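Local coordinates for protein SnoK (PDB 5EPA) that acts as a non-heme iron, 2-oxoglutarate-dependent carbocyclase in the biosynthesis of the polyketide nogalamycin, at residues T137-S145 against M241-Q252; T20-V30 against P98-L107. All coordinates share one frame; numbering follows the deposited sequence.

Interaction 1: T137-S145 against M241-Q252; sequences TGLPLNELS and MDADATYRPGVQ
Pro140 O approaches the Tyr247 ring obliquely, 3.4 Å from CD1, while Pro249 N sits 3.7 Å above one face of the ring, displaced toward its rim. The phenol OH is held beyond the contact by Asp253. The second flat pair is the Asn142 amide and the Arg248 guanidinium, whose planes lie 32° apart; they meet through the arginine's aliphatic stem, with OD1 of Asn142 3.3 Å from CD of Arg248. That stem reaches across the amide because CG of Arg248 lies opposite the backbone N (chi1 -174°) and the chain stays extended as far as NE.

The motif is a minimal antiparallel ladder, in which Leu141 and Tyr247 form a non-hydrogen-bonded pair flanked by two backbone bonds: Arg248 N to Pro140 O at 2.9 Å and Asn142 N to Thr246 O at 3.0 Å. An inverse gamma turn centred on Pro140 leads into it. On the Asn142 side, ND2 adds a weak bond of 3.4 Å to Thr246 OG1.

A type I turn from Asp242 to Ala245 links the end of strand 233-242 to this ladder, and its first residue grips the earlier segment. Ser145 N donates to Asp242 OD2 at 2.9 Å from above the carboxylate plane, 39° out of it; Thr147 OG1 bonds to the same oxygen, and Ala146 N to OD1. With an alanine here both carboxylate oxygens are gone, and the amides of Ser145 and Ala146 would probably be left without their acceptors. Segment 137-145 begins two residues after the iron ligand Asp135, so the ladder lies close to the metal site in the sequence. The Leu141 and Met241 side chains cross at about a right angle, CD1 of the leucine 4.1 Å from the methionine SD.

Interaction 2: T20-V30 against P98-L107; sequences TTAENLSKEAV and PEISGIALRL
Ala22 is the bump that fits over Gly102 of helix 98-108: its CB rests 3.7 Å from Gly102 C, where a side chain on the glycine would collide with it. Ile103 forms one wall of this hollow, with CG1 3.7 Å from Ala22 CA, and Glu99 the other. Ala22 N donates to Glu99 OE1 at 3.0 Å, on the anti side of the carboxylate, tilted 34° from its plane, and a water joins the same oxygen to Glu23 N.

Leu25 is the second bump. Its CD2 lies against Ile103 CG2 at 4.1 Å, and also approaches Leu107 and the stem of Arg106. A bend at chi3 (49°) turns the Arg106 guanidinium across this leucine, which covers one face of the group. At the guanidinium edge, in plane, NH1 bonds to Ala22 O at 2.9 Å; a weak bond to Leu25 O adds to the grip. Farther along, CG2 of Val30 meets CD2 of Leu107 at 4.1 Å, just after Ser26 N-caps helix 27-36. Before that, Thr21 OG1 accepts from Asn24 N in an ST motif that spans Ala22.

On the sheet side, Ile103 and Leu107 press on Phe215 of strand 213-217. N-terminal helices layered on the outside of the larger sheet are typical of the double-stranded beta-helix fold of 2-oxoglutarate oxygenases in the cupin clan.

Overall arrangement
Following the chain from the N terminus, interaction 2 comes first: 20-30 meets 98-107 and closes a loop of 67 intervening residues, which holds helix 47-64 and strands 38-41, 67-70 and 76-81. The chain then runs through strand 112-122 and past the iron ligands His133 and Asp135 before interaction 1 closes a second loop, of 95 residues, between 137-145 and 241-252. The third ligand, His222, lies within that loop. The two loops are in series, neither nested nor crossed. The centres of the two contacts lie 24 Å apart and their nearest atoms about 8 Å, so they do not touch. Interaction 2 ties the N-terminal region to the outer helix layer; interaction 1 joins the segment after His133 and Asp135 to the end of strand 233-242.

Interaction 1: T137-S145 against M241-Q252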
# COMPACT_ATOMS: atom_id res chain seq x y z
N THR A 137 -7.86 -7.18 5.26
CA THR A 137 -8.11 -7.58 6.63
C THR A 137 -8.11 -6.37 7.60
O THR A 137 -8.91 -6.29 8.52
CB THR A 137 -7.04 -8.60 7.06
OG1 THR A 137 -7.14 -9.79 6.22
CG2 THR A 137 -7.19 -8.98 8.50
N GLY A 138 -7.19 -5.44 7.37
CA GLY A 138 -7.07 -4.25 8.19
C GLY A 138 -7.71 -2.95 7.69
O GLY A 138 -7.54 -1.89 8.30
N LEU A 139 -8.45 -3.00 6.58
CA LEU A 139 -9.19 -1.84 6.08
C LEU A 139 -10.58 -1.80 6.67
O LEU A 139 -11.29 -2.80 6.65
CB LEU A 139 -9.31 -1.88 4.56
CG LEU A 139 -8.01 -1.52 3.81
CD1 LEU A 139 -8.15 -1.87 2.34
CD2 LEU A 139 -7.62 -0.06 3.94
N PRO A 140 -10.97 -0.66 7.25
CA PRO A 140 -12.27 -0.52 7.94
C PRO A 140 -13.38 -0.23 6.94
O PRO A 140 -14.10 0.78 7.05
CB PRO A 140 -12.02 0.64 8.88
CG PRO A 140 -11.07 1.52 8.10
CD PRO A 140 -10.19 0.59 7.31
N LEU A 141 -13.52 -1.12 5.96
CA LEU A 141 -14.40 -0.94 4.83
C LEU A 141 -15.21 -2.18 4.52
O LEU A 141 -14.79 -3.29 4.82
CB LEU A 141 -13.61 -0.59 3.59
CG LEU A 141 -12.69 0.62 3.70
CD1 LEU A 141 -11.92 0.74 2.42
CD2 LEU A 141 -13.44 1.92 3.96
N ASN A 142 -16.42 -1.96 4.00
CA ASN A 142 -17.21 -3.01 3.40
C ASN A 142 -17.04 -2.85 1.94
O ASN A 142 -16.58 -1.81 1.44
CB ASN A 142 -18.69 -2.83 3.59
CG ASN A 142 -19.11 -3.09 4.99
OD1 ASN A 142 -18.81 -4.15 5.53
ND2 ASN A 142 -19.87 -2.14 5.60
N GLU A 143 -17.46 -3.89 1.23
CA GLU A 143 -17.79 -3.71 -0.18
C GLU A 143 -16.52 -3.65 -1.03
O GLU A 143 -16.43 -2.91 -2.05
CB GLU A 143 -18.68 -2.47 -0.33
CG GLU A 143 -19.75 -2.76 -1.30
CD GLU A 143 -20.71 -3.83 -0.82
OE1 GLU A 143 -21.19 -3.80 0.34
OE2 GLU A 143 -21.00 -4.71 -1.65
N LEU A 144 -15.53 -4.45 -0.63
CA LEU A 144 -14.29 -4.41 -1.44
C LEU A 144 -14.27 -5.40 -2.54
O LEU A 144 -14.60 -6.58 -2.37
CB LEU A 144 -12.92 -4.41 -0.72
CG LEU A 144 -12.94 -3.47 0.47
CD1 LEU A 144 -11.58 -3.43 1.13
CD2 LEU A 144 -13.37 -2.07 0.05
N SER A 145 -13.80 -4.89 -3.67
CA SER A 145 -13.74 -5.66 -4.86
C SER A 145 -12.43 -5.40 -5.60
O SER A 145 -11.62 -6.30 -5.75
CB SER A 145 -14.96 -5.30 -5.69
OG SER A 145 -14.97 -6.02 -6.90
N MET A 241 -9.48 2.85 -3.06
CA MET A 241 -10.59 2.00 -2.75
C MET A 241 -11.64 2.07 -3.83
O MET A 241 -11.70 3.01 -4.61
CB MET A 241 -11.18 2.38 -1.40
CG MET A 241 -11.84 3.77 -1.34
SD MET A 241 -12.40 4.19 0.30
CE MET A 241 -12.80 5.93 0.02
N ASP A 242 -12.49 1.07 -3.86
CA ASP A 242 -13.68 1.09 -4.68
C ASP A 242 -14.45 2.40 -4.42
O ASP A 242 -14.61 2.82 -3.26
CB ASP A 242 -14.56 -0.10 -4.34
CG ASP A 242 -13.85 -1.46 -4.61
OD1 ASP A 242 -13.96 -1.95 -5.76
OD2 ASP A 242 -13.21 -2.06 -3.71
N ALA A 243 -14.93 3.03 -5.48
CA ALA A 243 -15.55 4.35 -5.37
C ALA A 243 -16.85 4.40 -4.55
O ALA A 243 -17.31 5.49 -4.18
CB ALA A 243 -15.78 4.93 -6.74
N ASP A 244 -17.45 3.25 -4.30
CA ASP A 244 -18.69 3.15 -3.52
C ASP A 244 -18.44 2.44 -2.19
O ASP A 244 -19.37 1.99 -1.53
CB ASP A 244 -19.79 2.42 -4.32
CG ASP A 244 -19.42 0.95 -4.65
OD1 ASP A 244 -18.31 0.46 -4.32
OD2 ASP A 244 -20.27 0.23 -5.23
N ALA A 245 -17.19 2.39 -1.75
CA ALA A 245 -16.86 1.83 -0.43
C ALA A 245 -17.54 2.51 0.73
O ALA A 245 -17.74 3.73 0.72
CB ALA A 245 -15.38 1.89 -0.20
N THR A 246 -17.94 1.71 1.72
CA THR A 246 -18.60 2.20 2.92
C THR A 246 -17.84 1.83 4.17
O THR A 246 -16.96 0.94 4.13
CB THR A 246 -20.03 1.65 3.05
OG1 THR A 246 -20.00 0.24 3.16
CG2 THR A 246 -20.90 2.08 1.86
N TYR A 247 -18.19 2.49 5.29
CA TYR A 247 -17.44 2.36 6.55
C TYR A 247 -17.86 1.12 7.37
O TYR A 247 -19.03 0.79 7.51
CB TYR A 247 -17.59 3.61 7.42
CG TYR A 247 -17.11 3.44 8.82
CD1 TYR A 247 -15.84 2.95 9.09
CD2 TYR A 247 -17.93 3.73 9.88
CE1 TYR A 247 -15.41 2.76 10.39
CE2 TYR A 247 -17.51 3.56 11.18
CZ TYR A 247 -16.26 3.06 11.43
OH TYR A 247 -15.86 2.92 12.73
N ARG A 248 -16.85 0.38 7.79
CA ARG A 248 -17.05 -0.82 8.61
C ARG A 248 -16.12 -0.79 9.80
O ARG A 248 -14.89 -0.79 9.59
CB ARG A 248 -16.74 -2.10 7.79
CG ARG A 248 -17.08 -3.36 8.54
CD ARG A 248 -16.55 -4.59 7.84
NE ARG A 248 -16.99 -5.79 8.55
CZ ARG A 248 -16.89 -7.03 8.07
NH1 ARG A 248 -16.29 -7.28 6.90
NH2 ARG A 248 -17.38 -8.03 8.80
N PRO A 249 -16.67 -0.78 11.01
CA PRO A 249 -15.83 -0.60 12.18
C PRO A 249 -14.80 -1.68 12.32
O PRO A 249 -15.06 -2.85 12.02
CB PRO A 249 -16.80 -0.69 13.34
CG PRO A 249 -18.06 -0.20 12.78
CD PRO A 249 -18.08 -0.70 11.36
N GLY A 250 -13.61 -1.26 12.70
CA GLY A 250 -12.51 -2.20 12.80
C GLY A 250 -11.29 -1.57 13.37
O GLY A 250 -11.31 -0.40 13.78
N VAL A 251 -10.23 -2.37 13.33
CA VAL A 251 -8.97 -1.93 13.85
C VAL A 251 -8.70 -0.84 12.78
O VAL A 251 -9.29 -0.87 11.68
CB VAL A 251 -7.87 -3.04 13.87
CG1 VAL A 251 -8.27 -4.19 14.79
CG2 VAL A 251 -7.56 -3.57 12.47
N GLN A 252 -7.83 0.10 13.09
CA GLN A 252 -7.46 1.18 12.18
C GLN A 252 -8.53 2.20 11.76
O GLN A 252 -8.40 2.79 10.66
CB GLN A 252 -6.76 0.73 10.88
CG GLN A 252 -5.73 -0.37 11.00
CD GLN A 252 -4.54 0.04 11.84
OE1 GLN A 252 -4.41 1.19 12.23
NE2 GLN A 252 -3.70 -0.92 12.16

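Interaction 2: T20-V30 against P98-L107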
# COMPACT_ATOMS: atom_id res chain seq x y z
N THR A 20 6.87 5.10 -17.76
CA THR A 20 5.58 4.44 -17.95
C THR A 20 4.45 5.40 -17.51
O THR A 20 4.50 5.97 -16.42
CB THR A 20 5.45 3.14 -17.15
OG1 THR A 20 6.61 2.33 -17.36
CG2 THR A 20 4.23 2.39 -17.61
N THR A 21 3.46 5.54 -18.37
CA THR A 21 2.35 6.45 -18.13
C THR A 21 1.05 5.64 -18.18
O THR A 21 1.05 4.50 -18.64
CB THR A 21 2.24 7.51 -19.24
OG1 THR A 21 2.02 6.85 -20.50
CG2 THR A 21 3.50 8.37 -19.33
N ALA A 22 -0.05 6.26 -17.78
CA ALA A 22 -1.35 5.61 -17.90
C ALA A 22 -1.69 5.27 -19.35
O ALA A 22 -2.36 4.29 -19.63
CB ALA A 22 -2.44 6.49 -17.32
N GLU A 23 -1.26 6.12 -20.26
CA GLU A 23 -1.59 5.98 -21.67
C GLU A 23 -0.80 4.83 -22.31
O GLU A 23 -1.32 4.14 -23.17
CB GLU A 23 -1.30 7.30 -22.43
CG GLU A 23 -1.77 7.34 -23.89
CD GLU A 23 -0.71 6.85 -24.91
OE1 GLU A 23 0.52 6.82 -24.66
OE2 GLU A 23 -1.12 6.46 -26.03
N ASN A 24 0.48 4.68 -21.96
CA ASN A 24 1.35 3.70 -22.66
C ASN A 24 1.48 2.37 -21.91
O ASN A 24 2.18 1.47 -22.33
CB ASN A 24 2.74 4.31 -22.99
CG ASN A 24 3.64 4.47 -21.77
OD1 ASN A 24 3.47 3.83 -20.74
ND2 ASN A 24 4.62 5.33 -21.88
N LEU A 25 0.83 2.29 -20.76
CA LEU A 25 0.79 1.05 -19.99
C LEU A 25 0.35 -0.12 -20.87
O LEU A 25 -0.67 -0.03 -21.56
CB LEU A 25 -0.17 1.23 -18.82
CG LEU A 25 -0.40 0.01 -17.91
CD1 LEU A 25 0.74 -0.20 -16.94
CD2 LEU A 25 -1.71 0.19 -17.15
N SER A 26 1.11 -1.20 -20.86
CA SER A 26 0.81 -2.31 -21.76
C SER A 26 -0.35 -3.15 -21.25
O SER A 26 -0.53 -3.32 -20.07
CB SER A 26 2.04 -3.20 -21.99
OG SER A 26 2.53 -3.75 -20.76
N LYS A 27 -1.09 -3.71 -22.18
CA LYS A 27 -2.05 -4.75 -21.90
C LYS A 27 -1.46 -5.92 -21.14
O LYS A 27 -2.14 -6.52 -20.32
CB LYS A 27 -2.57 -5.26 -23.23
CG LYS A 27 -3.62 -4.32 -23.78
CD LYS A 27 -4.23 -4.78 -25.09
CE LYS A 27 -5.06 -3.63 -25.69
NZ LYS A 27 -4.27 -2.39 -26.02
N GLU A 28 -0.21 -6.23 -21.39
CA GLU A 28 0.47 -7.32 -20.70
C GLU A 28 0.65 -7.01 -19.22
O GLU A 28 0.52 -7.89 -18.35
CB GLU A 28 1.86 -7.57 -21.35
CG GLU A 28 1.90 -8.07 -22.82
CD GLU A 28 1.38 -7.06 -23.88
OE1 GLU A 28 1.63 -5.84 -23.73
OE2 GLU A 28 0.75 -7.51 -24.89
N ALA A 29 0.99 -5.78 -18.92
CA ALA A 29 1.12 -5.36 -17.53
C ALA A 29 -0.21 -5.44 -16.79
O ALA A 29 -0.27 -5.87 -15.63
CB ALA A 29 1.68 -3.95 -17.44
N VAL A 30 -1.28 -5.06 -17.45
CA VAL A 30 -2.61 -5.18 -16.87
C VAL A 30 -2.99 -6.66 -16.64
O VAL A 30 -3.48 -7.02 -15.57
CB VAL A 30 -3.66 -4.54 -17.78
CG1 VAL A 30 -5.06 -4.83 -17.26
CG2 VAL A 30 -3.40 -3.05 -17.88
N PRO A 98 -1.41 12.12 -12.12
CA PRO A 98 -2.15 11.59 -13.26
C PRO A 98 -1.69 10.22 -13.72
O PRO A 98 -2.50 9.41 -14.12
CB PRO A 98 -1.88 12.62 -14.37
CG PRO A 98 -1.46 13.88 -13.64
CD PRO A 98 -0.79 13.44 -12.40
N GLU A 99 -0.39 9.96 -13.66
CA GLU A 99 0.09 8.68 -14.12
C GLU A 99 -0.14 7.60 -13.07
O GLU A 99 -0.64 6.52 -13.38
CB GLU A 99 1.56 8.77 -14.54
CG GLU A 99 1.88 9.92 -15.50
CD GLU A 99 0.96 10.04 -16.71
OE1 GLU A 99 0.12 9.13 -17.00
OE2 GLU A 99 1.09 11.06 -17.42
N ILE A 100 0.22 7.85 -11.82
CA ILE A 100 0.05 6.83 -10.80
C ILE A 100 -1.42 6.44 -10.67
O ILE A 100 -1.74 5.27 -10.60
CB ILE A 100 0.57 7.30 -9.42
CG1 ILE A 100 2.08 7.58 -9.47
CG2 ILE A 100 0.26 6.25 -8.36
CD1 ILE A 100 2.61 8.21 -8.19
N SER A 101 -2.31 7.45 -10.54
CA SER A 101 -3.71 7.19 -10.26
C SER A 101 -4.38 6.70 -11.52
O SER A 101 -5.27 5.86 -11.47
CB SER A 101 -4.45 8.43 -9.67
OG SER A 101 -4.50 9.49 -10.59
N GLY A 102 -3.96 7.20 -12.66
CA GLY A 102 -4.50 6.71 -13.94
C GLY A 102 -4.14 5.23 -14.23
O GLY A 102 -4.94 4.47 -14.78
N ILE A 103 -2.92 4.84 -13.85
CA ILE A 103 -2.50 3.45 -13.98
C ILE A 103 -3.32 2.59 -13.03
O ILE A 103 -3.78 1.54 -13.40
CB ILE A 103 -0.98 3.28 -13.70
CG1 ILE A 103 -0.18 3.85 -14.87
CG2 ILE A 103 -0.63 1.81 -13.49
CD1 ILE A 103 1.27 4.10 -14.54
N ALA A 104 -3.51 3.07 -11.81
CA ALA A 104 -4.32 2.34 -10.81
C ALA A 104 -5.72 2.06 -11.32
O ALA A 104 -6.22 0.96 -11.20
CB ALA A 104 -4.44 3.15 -9.53
N LEU A 105 -6.28 3.05 -11.98
CA LEU A 105 -7.59 2.93 -12.58
C LEU A 105 -7.64 1.85 -13.67
O LEU A 105 -8.59 1.08 -13.77
CB LEU A 105 -8.02 4.30 -13.13
CG LEU A 105 -9.48 4.55 -13.40
CD1 LEU A 105 -10.32 4.31 -12.14
CD2 LEU A 105 -9.67 5.99 -13.87
N ARG A 106 -6.63 1.83 -14.52
CA ARG A 106 -6.58 0.83 -15.59
C ARG A 106 -6.39 -0.58 -15.03
O ARG A 106 -6.98 -1.53 -15.50
CB ARG A 106 -5.49 1.18 -16.61
CG ARG A 106 -5.91 2.32 -17.52
CD ARG A 106 -5.11 2.47 -18.81
NE ARG A 106 -4.98 1.20 -19.53
CZ ARG A 106 -4.10 0.95 -20.51
NH1 ARG A 106 -3.23 1.88 -20.91
NH2 ARG A 106 -4.09 -0.25 -21.08
N LEU A 107 -5.57 -0.69 -14.00
CA LEU A 107 -5.32 -1.97 -13.39
C LEU A 107 -6.59 -2.49 -12.71
O LEU A 107 -6.95 -3.67 -12.87
CB LEU A 107 -4.18 -1.86 -12.39
CG LEU A 107 -2.78 -1.58 -12.98
CD1 LEU A 107 -1.76 -1.44 -11.87
CD2 LEU A 107 -2.30 -2.68 -13.92
O HOH W 1 -0.93 9.11 -19.34